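Autophagy-related protein 9 (Schizosaccharomyces pombe, PDB 7D0I) scrambles phospholipids between the two leaflets of the membrane as a homotrimer and supplies membrane to the growing autophagosome. Local coordinates at residues I202-S214 with L265-L279. The protein carries 1 engineered substitution. Residues are numbered along the deposited sequence; the frame is centred on the assembly and turned at random.
Sequences IIVHRLFQILTVS and LLALWIYYLTDIPRL. With LMN (Lauryl Maltose Neopentyl Glycol), chain H.
Arg-206 lies over one face of the Tyr-272 ring, at the middle of an antiparallel pair formed by segments 202-214 and 265-279 of two membrane-spanning helices, at their cytoplasmic ends; the axes approach to 10.6 Å at 171°. The aliphatic part of the arginine does the touching: its CB makes a CH-pi contact, 3.9 Å from the centroid of the Tyr-272 ring, and CD follows across the same ring at CD1. With CG anti to the carbonyl carbon (chi1 -63°) and the chain extended from there to NE, the guanidinium is carried to the CD1/CE1 side of the ring, its plane 21° from that of the tyrosine. NH1 then meets Asp-275 OD1 at 3.3 Å, a fairly straight bond that lies near the guanidinium plane but reaches the carboxylate from above its plane. Asp-275 is shared, because Arg-278 on its own helix also binds it, NE donating to OD2 on the syn side; the common carboxylate probably offsets the closeness of the two arginines. Were Arg-206 shortened to an alanine, the Tyr-272 face would probably lose its aliphatic cover, and Asp-275 would be left with Arg-278 alone in this salt-bridge network. One turn on, Ile-210 is a knob in a hole formed by Leu-265, Leu-268, Trp-269 and Tyr-272. Its CG2 comes to the edge of the Tyr-272 ring, 3.5 Å from CE2, while CD1 reaches the pyrrole side of Trp-269. Beyond the pair, helix 427-447 packs against Val-213 through Tyr-432, and Phe-208 meets Tyr-504 of a neighbouring subunit. Bound detergent, lauryl maltose neopentyl glycol, lines one flank of both helices, touching Gln-209, Val-213 and Leu-268; its alkyl carbon CBD rests over a face of the Tyr-271 ring, 3.4 Å from CD2.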
loop_
_atom_site.group_PDB
_atom_site.type_symbol
_atom_site.label_atom_id
_atom_site.label_comp_id
_atom_site.label_asym_id
_atom_site.label_seq_id
_atom_site.Cartn_x
_atom_site.Cartn_y
_atom_site.Cartn_z
ATOM N N ILE A 202 -45.318 -4.032 7.743
ATOM C CA ILE A 202 -46.066 -3.145 6.855
ATOM C C ILE A 202 -47.484 -2.953 7.370
ATOM O O ILE A 202 -47.994 -1.827 7.435
ATOM C CB ILE A 202 -46.060 -3.689 5.419
ATOM C CG1 ILE A 202 -44.652 -3.654 4.847
ATOM C CG2 ILE A 202 -46.963 -2.865 4.558
ATOM C CD1 ILE A 202 -44.544 -4.304 3.511
ATOM N N ILE A 203 -48.140 -4.051 7.745
ATOM C CA ILE A 203 -49.508 -3.968 8.245
ATOM C C ILE A 203 -49.553 -3.188 9.547
ATOM O O ILE A 203 -50.456 -2.374 9.762
ATOM C CB ILE A 203 -50.106 -5.375 8.410
ATOM C CG1 ILE A 203 -50.278 -6.040 7.050
ATOM C CG2 ILE A 203 -51.432 -5.300 9.114
ATOM C CD1 ILE A 203 -51.168 -5.277 6.115
ATOM N N VAL A 204 -48.583 -3.413 10.433
ATOM C CA VAL A 204 -48.571 -2.695 11.703
ATOM C C VAL A 204 -48.406 -1.200 11.474
ATOM O O VAL A 204 -49.090 -0.382 12.100
ATOM C CB VAL A 204 -47.471 -3.253 12.620
ATOM C CG1 VAL A 204 -47.290 -2.363 13.822
ATOM C CG2 VAL A 204 -47.828 -4.647 13.059
ATOM N N HIS A 205 -47.504 -0.816 10.568
ATOM C CA HIS A 205 -47.286 0.603 10.315
ATOM C C HIS A 205 -48.517 1.250 9.702
ATOM O O HIS A 205 -48.909 2.348 10.109
ATOM C CB HIS A 205 -46.076 0.798 9.412
ATOM C CG HIS A 205 -44.773 0.778 10.140
ATOM N ND1 HIS A 205 -44.247 -0.370 10.691
ATOM C CD2 HIS A 205 -43.880 1.761 10.400
ATOM C CE1 HIS A 205 -43.093 -0.091 11.266
ATOM N NE2 HIS A 205 -42.846 1.196 11.103
ATOM N N ARG A 206 -49.140 0.593 8.725
ATOM C CA ARG A 206 -50.342 1.158 8.125
ATOM C C ARG A 206 -51.466 1.274 9.148
ATOM O O ARG A 206 -52.206 2.271 9.169
ATOM C CB ARG A 206 -50.781 0.308 6.942
ATOM C CG ARG A 206 -49.774 0.259 5.820
ATOM C CD ARG A 206 -50.316 -0.526 4.651
ATOM N NE ARG A 206 -49.424 -0.461 3.503
ATOM C CZ ARG A 206 -49.680 -1.029 2.334
ATOM N NH1 ARG A 206 -50.803 -1.705 2.159
ATOM N NH2 ARG A 206 -48.814 -0.921 1.341
ATOM N N LEU A 207 -51.609 0.264 10.008
ATOM C CA LEU A 207 -52.640 0.294 11.034
ATOM C C LEU A 207 -52.426 1.454 11.990
ATOM O O LEU A 207 -53.354 2.213 12.279
ATOM C CB LEU A 207 -52.655 -1.030 11.786
ATOM C CG LEU A 207 -53.536 -1.101 13.029
ATOM C CD1 LEU A 207 -54.976 -0.788 12.678
ATOM C CD2 LEU A 207 -53.419 -2.477 13.650
ATOM N N PHE A 208 -51.206 1.614 12.497
ATOM C CA PHE A 208 -50.973 2.728 13.404
ATOM C C PHE A 208 -51.049 4.069 12.696
ATOM O O PHE A 208 -51.350 5.074 13.340
ATOM C CB PHE A 208 -49.633 2.574 14.110
ATOM C CG PHE A 208 -49.671 1.609 15.248
ATOM C CD1 PHE A 208 -50.243 1.963 16.448
ATOM C CD2 PHE A 208 -49.142 0.345 15.117
ATOM C CE1 PHE A 208 -50.283 1.078 17.491
ATOM C CE2 PHE A 208 -49.178 -0.542 16.158
ATOM C CZ PHE A 208 -49.749 -0.176 17.346
ATOM N N GLN A 209 -50.836 4.105 11.383
ATOM C CA GLN A 209 -50.995 5.351 10.643
ATOM C C GLN A 209 -52.456 5.773 10.590
ATOM O O GLN A 209 -52.796 6.928 10.888
ATOM C CB GLN A 209 -50.424 5.177 9.241
ATOM C CG GLN A 209 -50.485 6.394 8.358
ATOM C CD GLN A 209 -50.022 6.077 6.955
ATOM O OE1 GLN A 209 -50.804 6.111 6.009
ATOM N NE2 GLN A 209 -48.744 5.749 6.817
ATOM N N ILE A 210 -53.343 4.846 10.220
ATOM C CA ILE A 210 -54.760 5.201 10.215
ATOM C C ILE A 210 -55.258 5.441 11.631
ATOM O O ILE A 210 -56.144 6.273 11.847
ATOM C CB ILE A 210 -55.614 4.145 9.493
ATOM C CG1 ILE A 210 -55.383 2.760 10.082
ATOM C CG2 ILE A 210 -55.323 4.152 8.012
ATOM C CD1 ILE A 210 -56.036 1.657 9.296
ATOM N N LEU A 211 -54.685 4.758 12.624
ATOM C CA LEU A 211 -55.083 5.009 14.006
ATOM C C LEU A 211 -54.670 6.402 14.456
ATOM O O LEU A 211 -55.429 7.080 15.152
ATOM C CB LEU A 211 -54.487 3.951 14.931
ATOM C CG LEU A 211 -55.190 2.597 14.946
ATOM C CD1 LEU A 211 -54.513 1.659 15.920
ATOM C CD2 LEU A 211 -56.651 2.770 15.300
ATOM N N THR A 212 -53.476 6.849 14.070
ATOM C CA THR A 212 -53.041 8.196 14.420
ATOM C C THR A 212 -53.919 9.243 13.752
ATOM O O THR A 212 -54.324 10.224 14.390
ATOM C CB THR A 212 -51.583 8.390 14.017
ATOM O OG1 THR A 212 -50.757 7.499 14.772
ATOM C CG2 THR A 212 -51.153 9.814 14.279
ATOM N N VAL A 213 -54.232 9.049 12.473
ATOM C CA VAL A 213 -55.110 9.992 11.781
ATOM C C VAL A 213 -56.474 10.047 12.462
ATOM O O VAL A 213 -57.015 11.129 12.728
ATOM C CB VAL A 213 -55.238 9.617 10.297
ATOM C CG1 VAL A 213 -56.281 10.481 9.627
ATOM C CG2 VAL A 213 -53.901 9.767 9.612
ATOM N N SER A 214 -57.042 8.877 12.768
ATOM C CA SER A 214 -58.370 8.842 13.368
ATOM C C SER A 214 -58.358 9.427 14.771
ATOM O O SER A 214 -59.325 10.072 15.183
ATOM C CB SER A 214 -58.900 7.413 13.388
ATOM O OG SER A 214 -58.086 6.585 14.192
ATOM N N LEU A 265 -60.565 9.364 5.731
ATOM C CA LEU A 265 -60.041 8.273 6.546
ATOM C C LEU A 265 -60.552 6.920 6.057
ATOM O O LEU A 265 -59.790 5.950 5.976
ATOM C CB LEU A 265 -60.420 8.489 8.006
ATOM C CG LEU A 265 -60.239 7.286 8.930
ATOM C CD1 LEU A 265 -58.766 6.980 9.109
ATOM C CD2 LEU A 265 -60.910 7.543 10.266
ATOM N N LEU A 266 -61.840 6.838 5.729
ATOM C CA LEU A 266 -62.401 5.581 5.252
ATOM C C LEU A 266 -61.844 5.206 3.887
ATOM O O LEU A 266 -61.660 4.018 3.603
ATOM C CB LEU A 266 -63.926 5.670 5.198
ATOM C CG LEU A 266 -64.643 4.365 4.861
ATOM C CD1 LEU A 266 -64.142 3.249 5.757
ATOM C CD2 LEU A 266 -66.144 4.529 5.004
ATOM N N ALA A 267 -61.573 6.191 3.032
ATOM C CA ALA A 267 -60.908 5.904 1.765
ATOM C C ALA A 267 -59.532 5.299 2.003
ATOM O O ALA A 267 -59.153 4.317 1.351
ATOM C CB ALA A 267 -60.796 7.177 0.930
ATOM N N LEU A 268 -58.771 5.876 2.935
ATOM C CA LEU A 268 -57.462 5.328 3.278
ATOM C C LEU A 268 -57.581 3.890 3.775
ATOM O O LEU A 268 -56.832 2.998 3.344
ATOM C CB LEU A 268 -56.801 6.213 4.331
ATOM C CG LEU A 268 -55.323 6.005 4.642
ATOM C CD1 LEU A 268 -54.519 6.022 3.360
ATOM C CD2 LEU A 268 -54.833 7.082 5.598
ATOM N N TRP A 269 -58.528 3.650 4.683
ATOM C CA TRP A 269 -58.747 2.307 5.211
ATOM C C TRP A 269 -59.081 1.325 4.094
ATOM O O TRP A 269 -58.537 0.213 4.040
ATOM C CB TRP A 269 -59.873 2.340 6.245
ATOM C CG TRP A 269 -59.753 1.312 7.316
ATOM C CD1 TRP A 269 -59.370 1.521 8.603
ATOM C CD2 TRP A 269 -60.020 -0.091 7.199
ATOM N NE1 TRP A 269 -59.377 0.336 9.301
ATOM C CE2 TRP A 269 -59.774 -0.669 8.459
ATOM C CE3 TRP A 269 -60.444 -0.914 6.152
ATOM C CZ2 TRP A 269 -59.936 -2.028 8.701
ATOM C CZ3 TRP A 269 -60.603 -2.264 6.393
ATOM C CH2 TRP A 269 -60.350 -2.808 7.658
ATOM N N ILE A 270 -59.985 1.721 3.199
ATOM C CA ILE A 270 -60.413 0.835 2.122
ATOM C C ILE A 270 -59.249 0.527 1.195
ATOM O O ILE A 270 -59.090 -0.610 0.737
ATOM C CB ILE A 270 -61.602 1.453 1.364
ATOM C CG1 ILE A 270 -62.876 1.354 2.203
ATOM C CG2 ILE A 270 -61.797 0.775 0.020
ATOM C CD1 ILE A 270 -64.113 1.860 1.496
ATOM N N TYR A 271 -58.402 1.522 0.921
ATOM C CA TYR A 271 -57.239 1.255 0.082
ATOM C C TYR A 271 -56.298 0.256 0.739
ATOM O O TYR A 271 -55.788 -0.655 0.074
ATOM C CB TYR A 271 -56.486 2.540 -0.236
ATOM C CG TYR A 271 -55.096 2.240 -0.730
ATOM C CD1 TYR A 271 -54.890 1.703 -1.989
ATOM C CD2 TYR A 271 -53.992 2.447 0.081
ATOM C CE1 TYR A 271 -53.619 1.405 -2.438
ATOM C CE2 TYR A 271 -52.720 2.157 -0.359
ATOM C CZ TYR A 271 -52.537 1.636 -1.616
ATOM O OH TYR A 271 -51.266 1.345 -2.050
ATOM N N TYR A 272 -56.028 0.423 2.036
ATOM C CA TYR A 272 -55.136 -0.514 2.714
ATOM C C TYR A 272 -55.698 -1.933 2.670
ATOM O O TYR A 272 -54.975 -2.903 2.381
ATOM C CB TYR A 272 -54.905 -0.064 4.156
ATOM C CG TYR A 272 -53.989 1.129 4.294
ATOM C CD1 TYR A 272 -53.119 1.482 3.278
ATOM C CD2 TYR A 272 -53.988 1.897 5.447
ATOM C CE1 TYR A 272 -52.277 2.566 3.405
ATOM C CE2 TYR A 272 -53.150 2.982 5.579
ATOM C CZ TYR A 272 -52.297 3.313 4.556
ATOM O OH TYR A 272 -51.461 4.397 4.685
ATOM N N LEU A 273 -56.995 -2.069 2.964
ATOM C CA LEU A 273 -57.630 -3.380 2.894
ATOM C C LEU A 273 -57.569 -3.951 1.485
ATOM O O LEU A 273 -57.432 -5.167 1.310
ATOM C CB LEU A 273 -59.081 -3.287 3.366
ATOM C CG LEU A 273 -59.929 -4.550 3.191
ATOM C CD1 LEU A 273 -59.382 -5.694 4.027
ATOM C CD2 LEU A 273 -61.387 -4.283 3.533
ATOM N N THR A 274 -57.657 -3.090 0.470
ATOM C CA THR A 274 -57.558 -3.554 -0.905
ATOM C C THR A 274 -56.153 -4.047 -1.218
ATOM O O THR A 274 -55.977 -5.009 -1.973
ATOM C CB THR A 274 -57.954 -2.430 -1.861
ATOM O OG1 THR A 274 -59.283 -1.989 -1.552
ATOM C CG2 THR A 274 -57.904 -2.906 -3.305
ATOM N N ASP A 275 -55.140 -3.398 -0.652
ATOM C CA ASP A 275 -53.770 -3.730 -1.009
ATOM C C ASP A 275 -53.233 -4.944 -0.263
ATOM O O ASP A 275 -52.258 -5.546 -0.725
ATOM C CB ASP A 275 -52.859 -2.529 -0.770
ATOM C CG ASP A 275 -51.466 -2.739 -1.318
ATOM O OD1 ASP A 275 -50.654 -3.409 -0.651
ATOM O OD2 ASP A 275 -51.180 -2.242 -2.424
ATOM N N ILE A 276 -53.836 -5.317 0.862
ATOM C CA ILE A 276 -53.359 -6.478 1.627
ATOM C C ILE A 276 -53.074 -7.721 0.774
ATOM O O ILE A 276 -52.035 -8.370 0.986
ATOM C CB ILE A 276 -54.339 -6.807 2.764
ATOM C CG1 ILE A 276 -54.329 -5.693 3.810
ATOM C CG2 ILE A 276 -53.983 -8.131 3.413
ATOM C CD1 ILE A 276 -55.205 -5.973 5.003
ATOM N N PRO A 277 -53.932 -8.116 -0.178
ATOM C CA PRO A 277 -53.640 -9.349 -0.938
ATOM C C PRO A 277 -52.350 -9.301 -1.740
ATOM O O PRO A 277 -51.662 -10.323 -1.861
ATOM C CB PRO A 277 -54.863 -9.487 -1.852
ATOM C CG PRO A 277 -55.941 -8.814 -1.118
ATOM C CD PRO A 277 -55.297 -7.637 -0.459
ATOM N N ARG A 278 -52.015 -8.151 -2.320
ATOM C CA ARG A 278 -50.742 -8.028 -3.022
ATOM C C ARG A 278 -49.576 -8.232 -2.065
ATOM O O ARG A 278 -48.570 -8.860 -2.414
ATOM C CB ARG A 278 -50.660 -6.666 -3.698
ATOM C CG ARG A 278 -49.364 -6.408 -4.419
ATOM C CD ARG A 278 -49.214 -4.934 -4.734
ATOM N NE ARG A 278 -49.265 -4.108 -3.530
ATOM C CZ ARG A 278 -48.242 -3.929 -2.704
ATOM N NH1 ARG A 278 -48.376 -3.158 -1.638
ATOM N NH2 ARG A 278 -47.082 -4.528 -2.936
ATOM N N LEU A 279 -49.701 -7.707 -0.844
ATOM C CA LEU A 279 -48.702 -7.975 0.181
ATOM C C LEU A 279 -48.586 -9.464 0.454
ATOM O O LEU A 279 -47.484 -9.976 0.657
ATOM C CB LEU A 279 -49.049 -7.237 1.466
ATOM C CG LEU A 279 -48.778 -5.743 1.487
ATOM C CD1 LEU A 279 -49.097 -5.199 2.854
ATOM C CD2 LEU A 279 -47.337 -5.509 1.143
HETATM C C1 LMN H . -46.581 11.286 3.618
HETATM O O1 LMN H . -47.196 10.162 3.350
HETATM C C2 LMN H . -45.232 11.011 4.326
HETATM O O2 LMN H . -44.336 10.450 3.368
HETATM C C3 LMN H . -44.581 12.226 4.923
HETATM O O3 LMN H . -43.570 11.732 5.868
HETATM C C4 LMN H . -45.480 13.151 5.639
HETATM O O4 LMN H . -44.800 14.475 5.797
HETATM C C5 LMN H . -46.755 13.391 4.914
HETATM O O5 LMN H . -47.438 12.127 4.587
HETATM C C6 LMN H . -47.702 14.238 5.764
HETATM O O6 LMN H . -48.940 14.347 5.095
HETATM C CAA LMN H . -58.060 13.582 6.751
HETATM C CAB LMN H . -57.732 5.924 -3.307
HETATM O OAI LMN H . -44.188 14.546 11.214
HETATM O OAJ LMN H . -41.850 1.704 2.974
HETATM O OAL LMN H . -45.757 8.707 6.906
HETATM O OAN LMN H . -44.246 3.969 3.442
HETATM O OAP LMN H . -46.857 4.607 3.874
HETATM O OAQ LMN H . -41.888 15.970 10.185
HETATM O OAR LMN H . -40.438 1.432 6.864
HETATM O OAS LMN H . -40.599 14.755 8.021
HETATM O OAT LMN H . -40.437 3.666 8.539
HETATM O OAU LMN H . -42.385 15.342 5.559
HETATM O OAV LMN H . -42.980 5.288 7.818
HETATM C CAW LMN H . -56.550 13.310 6.931
HETATM C CAX LMN H . -56.369 6.357 -2.724
HETATM C CAY LMN H . -55.747 14.261 6.006
HETATM C CAZ LMN H . -56.448 6.341 -1.177
HETATM C CBA LMN H . -54.284 13.767 5.833
HETATM C CBB LMN H . -55.086 6.797 -0.584
HETATM C CBC LMN H . -54.133 12.287 6.299
HETATM C CBD LMN H . -53.993 5.745 -0.927
HETATM C CBE LMN H . -52.662 12.029 6.740
HETATM C CBF LMN H . -52.969 5.682 0.246
HETATM C CBG LMN H . -51.691 12.606 5.667
HETATM C CBH LMN H . -51.705 6.525 -0.102
HETATM C CBI LMN H . -51.515 11.546 4.531
HETATM C CBJ LMN H . -51.588 7.700 0.921
HETATM C CBK LMN H . -50.830 10.264 5.122
HETATM C CBL LMN H . -50.076 8.086 1.098
HETATM C CBM LMN H . -44.922 14.888 10.062
HETATM C CBN LMN H . -41.099 2.439 3.916
HETATM C CBP LMN H . -45.056 7.504 6.680
HETATM C CBQ LMN H . -50.806 9.138 4.027
HETATM C CBR LMN H . -49.332 9.212 1.915
HETATM C CBS LMN H . -48.326 9.905 4.199
HETATM C CBT LMN H . -48.867 7.414 3.761
HETATM O OBV LMN H . -47.854 7.004 2.827
HETATM O OBX LMN H . -46.496 7.234 4.751
HETATM O OBY LMN H . -44.657 15.704 7.794
HETATM O OBZ LMN H . -42.831 3.618 5.139
HETATM O OCB LMN H . -42.975 6.032 5.202
HETATM C CCC LMN H . -44.075 15.738 9.157
HETATM C CCD LMN H . -41.848 2.514 5.217
HETATM C CCF LMN H . -45.089 7.183 5.217
HETATM C CCH LMN H . -44.627 5.386 3.567
HETATM C CCJ LMN H . -46.551 6.915 3.327
HETATM C CCL LMN H . -46.039 5.505 3.109
HETATM C CCM LMN H . -49.340 8.914 3.470
HETATM C CCN LMN H . -42.629 15.221 9.201
HETATM C CCO LMN H . -40.847 2.716 6.359
HETATM C CCQ LMN H . -44.414 5.828 4.956
HETATM C CCR LMN H . -44.154 14.549 7.018
HETATM C CCS LMN H . -42.215 4.907 5.537
HETATM C CCT LMN H . -41.934 15.342 7.894
HETATM C CCU LMN H . -41.425 3.527 7.466
HETATM C CCV LMN H . -42.639 14.642 6.790
HETATM C CCW LMN H . -41.846 4.885 7.027
#